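PDB 2QGU: probable signal peptide protein from Ralstonia solanacearum, which binds a phospholipid in an internal pocket and probably carries lipids across the periplasm between the two membranes. Local coordinates for residues A122-R127 with R138-N143; D134-S139 with D151-K156. The protein carries 13 engineered substitutions. All coordinates share one frame; numbering follows the deposited sequence. Where two conformers were deposited one is given.

Contact 1 of 2, residues A122-R127 with R138-N143. Engineered in segment 122-127: Ala122 (natural residue Ser). With PEF (di-palmitoyl-3-sn-phosphatidylethanolamine), chain B.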
loop_
_atom_site.group_PDB
_atom_site.type_symbol
_atom_site.label_atom_id
_atom_site.label_comp_id
_atom_site.label_asym_id
_atom_site.label_seq_id
_atom_site.Cartn_x
_atom_site.Cartn_y
_atom_site.Cartn_z
ATOM N N ALA A 122 13.559 4.184 -11.709
ATOM C CA ALA A 122 14.102 3.278 -12.705
ATOM C C ALA A 122 13.629 1.878 -12.348
ATOM O O ALA A 122 13.600 1.506 -11.168
ATOM C CB ALA A 122 15.610 3.342 -12.703
ATOM N N TYR A 123 13.240 1.119 -13.366
ATOM C CA TYR A 123 12.790 -0.255 -13.172
ATOM C C TYR A 123 13.892 -1.251 -13.478
ATOM O O TYR A 123 14.641 -1.103 -14.452
ATOM C CB TYR A 123 11.490 -0.531 -13.960
ATOM C CG TYR A 123 10.364 0.236 -13.324
ATOM C CD1 TYR A 123 9.579 -0.339 -12.328
ATOM C CD2 TYR A 123 10.154 1.578 -13.638
ATOM C CE1 TYR A 123 8.582 0.384 -11.689
ATOM C CE2 TYR A 123 9.165 2.315 -12.996
ATOM C CZ TYR A 123 8.386 1.713 -12.026
ATOM O OH TYR A 123 7.414 2.458 -11.393
ATOM N N LYS A 124 14.001 -2.247 -12.609
ATOM C CA LYS A 124 14.911 -3.358 -12.823
ATOM C C LYS A 124 14.257 -4.327 -13.821
ATOM O O LYS A 124 13.052 -4.228 -14.088
ATOM C CB LYS A 124 15.230 -4.037 -11.487
ATOM C CG LYS A 124 16.019 -3.135 -10.530
ATOM C CD LYS A 124 16.202 -3.801 -9.181
ATOM C CE LYS A 124 16.997 -2.891 -8.258
ATOM N NZ LYS A 124 17.185 -3.527 -6.925
ATOM N N PRO A 125 15.043 -5.255 -14.393
ATOM C CA PRO A 125 14.444 -6.185 -15.350
ATOM C C PRO A 125 13.253 -6.929 -14.758
ATOM O O PRO A 125 13.281 -7.328 -13.587
ATOM C CB PRO A 125 15.581 -7.174 -15.631
ATOM C CG PRO A 125 16.829 -6.383 -15.379
ATOM C CD PRO A 125 16.490 -5.505 -14.219
ATOM N N PHE A 126 12.216 -7.102 -15.568
ATOM C CA PHE A 126 11.103 -7.957 -15.194
ATOM C C PHE A 126 11.503 -9.395 -15.473
ATOM O O PHE A 126 11.847 -9.744 -16.606
ATOM C CB PHE A 126 9.838 -7.590 -15.959
ATOM C CG PHE A 126 8.646 -8.399 -15.559
ATOM C CD1 PHE A 126 8.048 -8.205 -14.318
ATOM C CD2 PHE A 126 8.142 -9.384 -16.401
ATOM C CE1 PHE A 126 6.949 -8.958 -13.931
ATOM C CE2 PHE A 126 7.036 -10.142 -16.022
ATOM C CZ PHE A 126 6.444 -9.929 -14.786
ATOM N N ARG A 127 11.460 -10.222 -14.432
ATOM C CA ARG A 127 12.077 -11.547 -14.485
ATOM C C ARG A 127 11.108 -12.719 -14.568
ATOM O O ARG A 127 11.527 -13.837 -14.854
ATOM C CB ARG A 127 13.030 -11.755 -13.303
ATOM C CG ARG A 127 14.114 -10.714 -13.220
ATOM C CD ARG A 127 15.249 -11.157 -12.319
ATOM N NE ARG A 127 16.245 -10.096 -12.179
ATOM C CZ ARG A 127 17.224 -9.863 -13.047
ATOM N NH1 ARG A 127 17.371 -10.631 -14.122
ATOM N NH2 ARG A 127 18.071 -8.858 -12.829
ATOM N N ARG A 138 10.330 -4.835 -9.662
ATOM C CA ARG A 138 11.344 -4.220 -8.813
ATOM C C ARG A 138 11.783 -2.874 -9.373
ATOM O O ARG A 138 11.926 -2.706 -10.585
ATOM C CB ARG A 138 12.548 -5.149 -8.647
ATOM C CG ARG A 138 12.196 -6.546 -8.115
ATOM C CD ARG A 138 13.444 -7.308 -7.686
ATOM N NE ARG A 138 14.063 -6.666 -6.527
ATOM C CZ ARG A 138 15.361 -6.677 -6.250
ATOM N NH1 ARG A 138 16.229 -7.279 -7.058
ATOM N NH2 ARG A 138 15.800 -6.049 -5.172
ATOM N N SER A 139 12.002 -1.909 -8.483
ATOM C CA SER A 139 12.337 -0.556 -8.909
ATOM C C SER A 139 13.228 0.156 -7.897
ATOM O O SER A 139 13.358 -0.276 -6.746
ATOM C CB SER A 139 11.064 0.268 -9.149
ATOM O OG SER A 139 10.535 0.789 -7.935
ATOM N N THR A 140 13.837 1.249 -8.355
ATOM C CA THR A 140 14.665 2.104 -7.514
ATOM C C THR A 140 14.248 3.551 -7.737
ATOM O O THR A 140 14.298 4.056 -8.868
ATOM C CB THR A 140 16.170 1.973 -7.864
ATOM O OG1 THR A 140 16.567 0.594 -7.891
ATOM C CG2 THR A 140 17.015 2.726 -6.852
ATOM N N VAL A 141 13.834 4.210 -6.664
ATOM C CA VAL A 141 13.511 5.632 -6.693
ATOM C C VAL A 141 14.796 6.406 -6.406
ATOM O O VAL A 141 15.525 6.070 -5.466
ATOM C CB VAL A 141 12.446 5.987 -5.627
ATOM C CG1 VAL A 141 12.137 7.481 -5.631
ATOM C CG2 VAL A 141 11.172 5.186 -5.861
ATOM N N ASN A 142 15.084 7.423 -7.219
ATOM C CA ASN A 142 16.151 8.356 -6.878
ATOM C C ASN A 142 15.608 9.404 -5.913
ATOM O O ASN A 142 14.858 10.296 -6.310
ATOM C CB ASN A 142 16.735 9.038 -8.118
ATOM C CG ASN A 142 17.777 10.076 -7.757
ATOM O OD1 ASN A 142 18.432 9.971 -6.717
ATOM N ND2 ASN A 142 17.927 11.093 -8.599
ATOM N N ASN A 143 15.974 9.266 -4.640
ATOM C CA ASN A 143 15.531 10.179 -3.597
ATOM C C ASN A 143 16.635 11.157 -3.240
ATOM O O ASN A 143 17.393 10.931 -2.297
ATOM C CB ASN A 143 15.102 9.390 -2.350
ATOM C CG ASN A 143 14.611 10.292 -1.228
ATOM O OD1 ASN A 143 13.904 11.268 -1.468
ATOM N ND2 ASN A 143 14.994 9.970 0.008
HETATM C C2 PEF B . 11.212 8.549 1.811
HETATM C C1 PEF B . 12.397 9.052 2.635
HETATM N N PEF B . 13.706 12.593 7.219
HETATM C C3 PEF B . 11.279 9.143 0.419
HETATM C C4 PEF B . 12.859 10.662 5.974
HETATM C C5 PEF B . 13.531 11.135 7.260
HETATM C C10 PEF B . 10.319 6.517 2.537
HETATM C C11 PEF B . 10.042 5.034 2.331
HETATM C C12 PEF B . 9.336 4.815 0.993
HETATM C C13 PEF B . 7.907 5.339 1.091
HETATM C C14 PEF B . 7.070 4.900 -0.096
HETATM C C15 PEF B . 5.633 5.385 0.083
HETATM C C16 PEF B . 4.705 4.698 -0.914
HETATM C C17 PEF B . 3.241 4.942 -0.559
HETATM C C18 PEF B . 2.733 3.880 0.418
HETATM C C19 PEF B . 1.329 3.420 0.034
HETATM C C20 PEF B . 0.270 4.340 0.648
HETATM C C21 PEF B . -1.132 3.926 0.206
HETATM C C22 PEF B . -1.603 2.694 0.979
HETATM C C23 PEF B . -3.084 2.418 0.724
HETATM C C24 PEF B . -3.273 1.381 -0.381
HETATM C C25 PEF B . -4.658 1.501 -1.012
HETATM C C30 PEF B . 10.316 8.981 -1.690
HETATM C C31 PEF B . 9.391 8.667 -2.698
HETATM C C32 PEF B . 8.142 8.221 -2.289
HETATM C C33 PEF B . 7.158 8.196 -3.476
HETATM C C34 PEF B . 6.919 6.779 -4.022
HETATM C C35 PEF B . 5.512 6.614 -4.628
HETATM C C36 PEF B . 5.171 5.264 -4.766
HETATM C C37 PEF B . 3.839 5.068 -5.143
HETATM C C38 PEF B . 3.557 3.703 -5.267
HETATM C C39 PEF B . 2.071 3.419 -5.526
HETATM C C40 PEF B . 1.736 1.920 -5.385
HETATM C C41 PEF B . 1.389 1.548 -3.931
HETATM C C42 PEF B . 0.567 0.257 -3.854
HETATM C C43 PEF B . 0.612 -0.353 -2.446
HETATM C C44 PEF B . -0.301 -1.580 -2.334
HETATM C C45 PEF B . -0.252 -2.190 -0.931
HETATM O O4 PEF B . 9.701 7.141 3.405
HETATM O O5 PEF B . 11.417 9.370 -2.066
HETATM O O2 PEF B . 11.248 7.113 1.734
HETATM O O3 PEF B . 10.073 8.877 -0.342
HETATM O O1P PEF B . 14.531 11.292 2.564
HETATM O O2P PEF B . 12.778 12.676 3.811
HETATM O O3P PEF B . 12.180 10.423 2.982
HETATM O O4P PEF B . 13.808 10.693 4.893
HETATM P P PEF B . 13.375 11.366 3.491
HETATM O O HOH W 1 8.263 2.390 -8.293
HETATM O O HOH W 2 14.523 -2.859 -5.921
HETATM O O HOH W 3 16.755 -0.698 -5.570
HETATM O O HOH W 4 10.929 -6.006 -12.223
#
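The carbonyl oxygen of Ala122 is gripped twice by the neighbouring strand: Thr140 N donates to Ala122 O at 2.8 Å, and a bent, secondary CA-H...O contact puts Ser139 CA 3.3 Å from the same Ala122 O. The setting is an antiparallel beta hairpin, in which the outermost strand 120-123 lies against strand 134-143 in the sheet of this MlaC domain, a family grouped with NTF2. Ala122, an engineered residue, also donates from N to Thr140 O, closing a hydrogen-bonded pair. Past the last strand residue the pairing goes on for one more bond, Lys124 N to Arg138 O at 2.9 Å.

On the Lys124 side of the sheet two cations meet. With CG beside the backbone N (chi1 -66°) and an extended chain beyond it, Lys124 lays CD over one face of the Arg138 guanidinium, offset toward its rim, and brings NZ over that group too, 3.4 Å from Arg138 NH2. The pair is repulsive in itself; the salt bridge of Arg138 NE with Asp151 probably tempers it, and two waters accept from Lys124 NZ. One of them donates to Ser139 O, and the other also bonds Thr140 OG1.

The other side belongs to Tyr123, whose ring meets Ser139 CB obliquely, with CE1 3.6 Å from it, and packs on Gln32, Lys36 and Val39 of helix 31-47. A water donates to both Tyr123 OH and Ser139 OG, the latter also bonded to Leu150 O.

Farther along the strand the hairpin reaches the lipid. Asn143 holds CG anti to its backbone N (chi1 -179°), Gln119 bonds its OD1 and Glu146 its ND2, and Asn143 ND2 donates to phosphate oxygen O1P of the phosphatidylethanolamine at 2.9 Å, with 163° at the hydrogen.

Contact 2 of 2, residues D134-S139 with D151-K156. Engineered in segment 151-156: Val154 (natural residue Met).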
loop_
_atom_site.group_PDB
_atom_site.type_symbol
_atom_site.label_atom_id
_atom_site.label_comp_id
_atom_site.label_asym_id
_atom_site.label_seq_id
_atom_site.Cartn_x
_atom_site.Cartn_y
_atom_site.Cartn_z
ATOM N N ASP A 134 1.190 -13.991 -10.994
ATOM C CA ASP A 134 1.497 -13.446 -9.678
ATOM C C ASP A 134 3.000 -13.223 -9.625
ATOM O O ASP A 134 3.782 -14.171 -9.496
ATOM C CB ASP A 134 1.023 -14.388 -8.569
ATOM C CG ASP A 134 0.798 -13.668 -7.256
ATOM O OD1 ASP A 134 1.645 -12.840 -6.876
ATOM O OD2 ASP A 134 -0.239 -13.910 -6.603
ATOM N N VAL A 135 3.395 -11.961 -9.737
ATOM C CA VAL A 135 4.780 -11.609 -10.075
ATOM C C VAL A 135 5.298 -10.474 -9.196
ATOM O O VAL A 135 4.534 -9.857 -8.446
ATOM C CB VAL A 135 4.904 -11.208 -11.576
ATOM C CG1 VAL A 135 4.359 -12.321 -12.481
ATOM C CG2 VAL A 135 4.176 -9.905 -11.848
ATOM N N VAL A 136 6.599 -10.203 -9.295
ATOM C CA VAL A 136 7.210 -9.075 -8.598
ATOM C C VAL A 136 7.790 -8.104 -9.619
ATOM O O VAL A 136 8.430 -8.519 -10.584
ATOM C CB VAL A 136 8.287 -9.566 -7.594
ATOM C CG1 VAL A 136 9.141 -8.415 -7.041
ATOM C CG2 VAL A 136 7.625 -10.330 -6.448
ATOM N N VAL A 137 7.524 -6.817 -9.408
ATOM C CA VAL A 137 8.131 -5.731 -10.179
ATOM C C VAL A 137 9.074 -4.981 -9.246
ATOM O O VAL A 137 8.670 -4.565 -8.155
ATOM C CB VAL A 137 7.051 -4.772 -10.739
ATOM C CG1 VAL A 137 7.679 -3.528 -11.372
ATOM C CG2 VAL A 137 6.151 -5.502 -11.738
ATOM N N ARG A 138 10.330 -4.835 -9.662
ATOM C CA ARG A 138 11.344 -4.220 -8.813
ATOM C C ARG A 138 11.783 -2.874 -9.373
ATOM O O ARG A 138 11.926 -2.706 -10.585
ATOM C CB ARG A 138 12.548 -5.149 -8.647
ATOM C CG ARG A 138 12.196 -6.546 -8.115
ATOM C CD ARG A 138 13.444 -7.308 -7.686
ATOM N NE ARG A 138 14.063 -6.666 -6.527
ATOM C CZ ARG A 138 15.361 -6.677 -6.250
ATOM N NH1 ARG A 138 16.229 -7.279 -7.058
ATOM N NH2 ARG A 138 15.800 -6.049 -5.172
ATOM N N SER A 139 12.002 -1.909 -8.483
ATOM C CA SER A 139 12.337 -0.556 -8.909
ATOM C C SER A 139 13.228 0.156 -7.897
ATOM O O SER A 139 13.358 -0.276 -6.746
ATOM C CB SER A 139 11.064 0.268 -9.149
ATOM O OG SER A 139 10.535 0.789 -7.935
ATOM N N ASP A 151 9.682 -2.470 -4.326
ATOM C CA ASP A 151 9.224 -3.617 -5.116
ATOM C C ASP A 151 7.732 -3.810 -4.893
ATOM O O ASP A 151 7.196 -3.386 -3.871
ATOM C CB ASP A 151 9.968 -4.903 -4.750
ATOM C CG ASP A 151 11.465 -4.826 -4.999
ATOM O OD1 ASP A 151 11.950 -3.856 -5.624
ATOM O OD2 ASP A 151 12.147 -5.774 -4.568
ATOM N N TYR A 152 7.081 -4.466 -5.848
ATOM C CA TYR A 152 5.632 -4.627 -5.823
ATOM C C TYR A 152 5.249 -6.046 -6.148
ATOM O O TYR A 152 5.835 -6.648 -7.047
ATOM C CB TYR A 152 4.982 -3.712 -6.866
ATOM C CG TYR A 152 5.390 -2.274 -6.732
ATOM C CD1 TYR A 152 4.634 -1.391 -5.965
ATOM C CD2 TYR A 152 6.541 -1.793 -7.359
ATOM C CE1 TYR A 152 5.006 -0.067 -5.826
ATOM C CE2 TYR A 152 6.929 -0.459 -7.227
ATOM C CZ TYR A 152 6.153 0.398 -6.452
ATOM O OH TYR A 152 6.491 1.724 -6.289
ATOM N N ARG A 153 4.278 -6.586 -5.420
ATOM C CA ARG A 153 3.633 -7.828 -5.832
ATOM C C ARG A 153 2.412 -7.469 -6.659
ATOM O O ARG A 153 1.623 -6.598 -6.276
ATOM C CB ARG A 153 3.254 -8.706 -4.635
ATOM C CG ARG A 153 4.443 -9.304 -3.911
ATOM C CD ARG A 153 4.082 -10.584 -3.175
ATOM N NE ARG A 153 5.253 -11.156 -2.518
ATOM C CZ ARG A 153 6.123 -11.984 -3.094
ATOM N NH1 ARG A 153 5.962 -12.370 -4.355
ATOM N NH2 ARG A 153 7.157 -12.436 -2.399
ATOM N N VAL A 154 2.273 -8.128 -7.805
ATOM C CA VAL A 154 1.218 -7.803 -8.756
ATOM C C VAL A 154 0.529 -9.082 -9.191
ATOM O O VAL A 154 1.185 -10.068 -9.514
ATOM C CB VAL A 154 1.771 -7.043 -10.004
ATOM C CG1 VAL A 154 0.694 -6.167 -10.604
ATOM C CG2 VAL A 154 2.999 -6.186 -9.645
ATOM N N GLU A 155 -0.801 -9.066 -9.172
ATOM C CA GLU A 155 -1.586 -10.231 -9.561
ATOM C C GLU A 155 -2.516 -9.881 -10.714
ATOM O O GLU A 155 -3.162 -8.831 -10.696
ATOM C CB GLU A 155 -2.396 -10.761 -8.375
ATOM C CG GLU A 155 -3.213 -12.006 -8.728
ATOM C CD GLU A 155 -4.186 -12.452 -7.651
ATOM O OE1 GLU A 155 -4.346 -11.760 -6.622
ATOM O OE2 GLU A 155 -4.810 -13.521 -7.857
ATOM N N LYS A 156 -2.589 -10.772 -11.704
ATOM C CA LYS A 156 -3.457 -10.561 -12.852
ATOM C C LYS A 156 -4.842 -11.099 -12.541
ATOM O O LYS A 156 -5.036 -12.314 -12.455
ATOM C CB LYS A 156 -2.895 -11.227 -14.110
ATOM C CG LYS A 156 -3.528 -10.697 -15.387
ATOM C CD LYS A 156 -2.870 -11.284 -16.613
ATOM C CE LYS A 156 -3.379 -10.605 -17.869
ATOM N NZ LYS A 156 -2.614 -11.060 -19.063
HETATM O O HOH W 5 4.108 -11.872 -6.392
HETATM O O HOH W 1 8.263 2.390 -8.293
HETATM O O HOH W 2 14.523 -2.859 -5.921
#
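Strands 134-143 and 146-157 form a beta hairpin in the middle of the antiparallel sheet, and five pairs from Asp134-Glu155 to Arg138-Asp151 set its register. Val135 with Val154 and Val137 with Tyr152 are the hydrogen-bonded pairs, each closed by two backbone bonds. On their face Val137 CG2 meets CG2 of the engineered Val154 at 3.8 Å, while Tyr152 packs on Val35 and Val39 of helix 31-47.

The other face is mostly charged, with Val136 among the polar residues. Asp151 lies side by side with Arg138, and in a salt bridge its OD2 accepts from Arg138 NE at 2.9 Å. The donor stands above the carboxylate plane, yet the oxygen lies near the guanidinium plane, and the two flat groups are 88° apart. Asp151 OD1 accepts a weak bond from Ser139 N. In one of its two conformers Arg153, a cation-pi partner of Trp172, donates from NH1 to a water 2.8 Å away, which donates to Asp134 OD1, also bonded to Tyr164 OH. Asp134 OD2 and Glu155 OE1 both reach Arg76, whose charge probably offsets their repulsion. The hairpin therefore turns a largely apolar side inward, where Tyr152 meets the lipid, and carries paired charges on the other.

Strand 134-143 is the common member: contact 1 sets strand 120-123 on one edge of it and contact 2 sets strand 146-157 on the other, with centres 11 Å apart and Arg138 and Ser139 shared. Apolar packing continues from one to the other, Tyr123 CD1 lying 3.8 Å from Val137 CG1 and Phe126 CE1 3.6 Å from Val135 CG2. Two waters of contact 1 also reach contact 2, the one at Tyr123 OH bonding Tyr152 OH and the one at Ser139 O bonding Asp151 OD1. Each contact holds one residue of the lipid pocket, contact 1 Asn143 at the phosphate and contact 2 Tyr152, whose side chain comes within about 4 Å of the lipid.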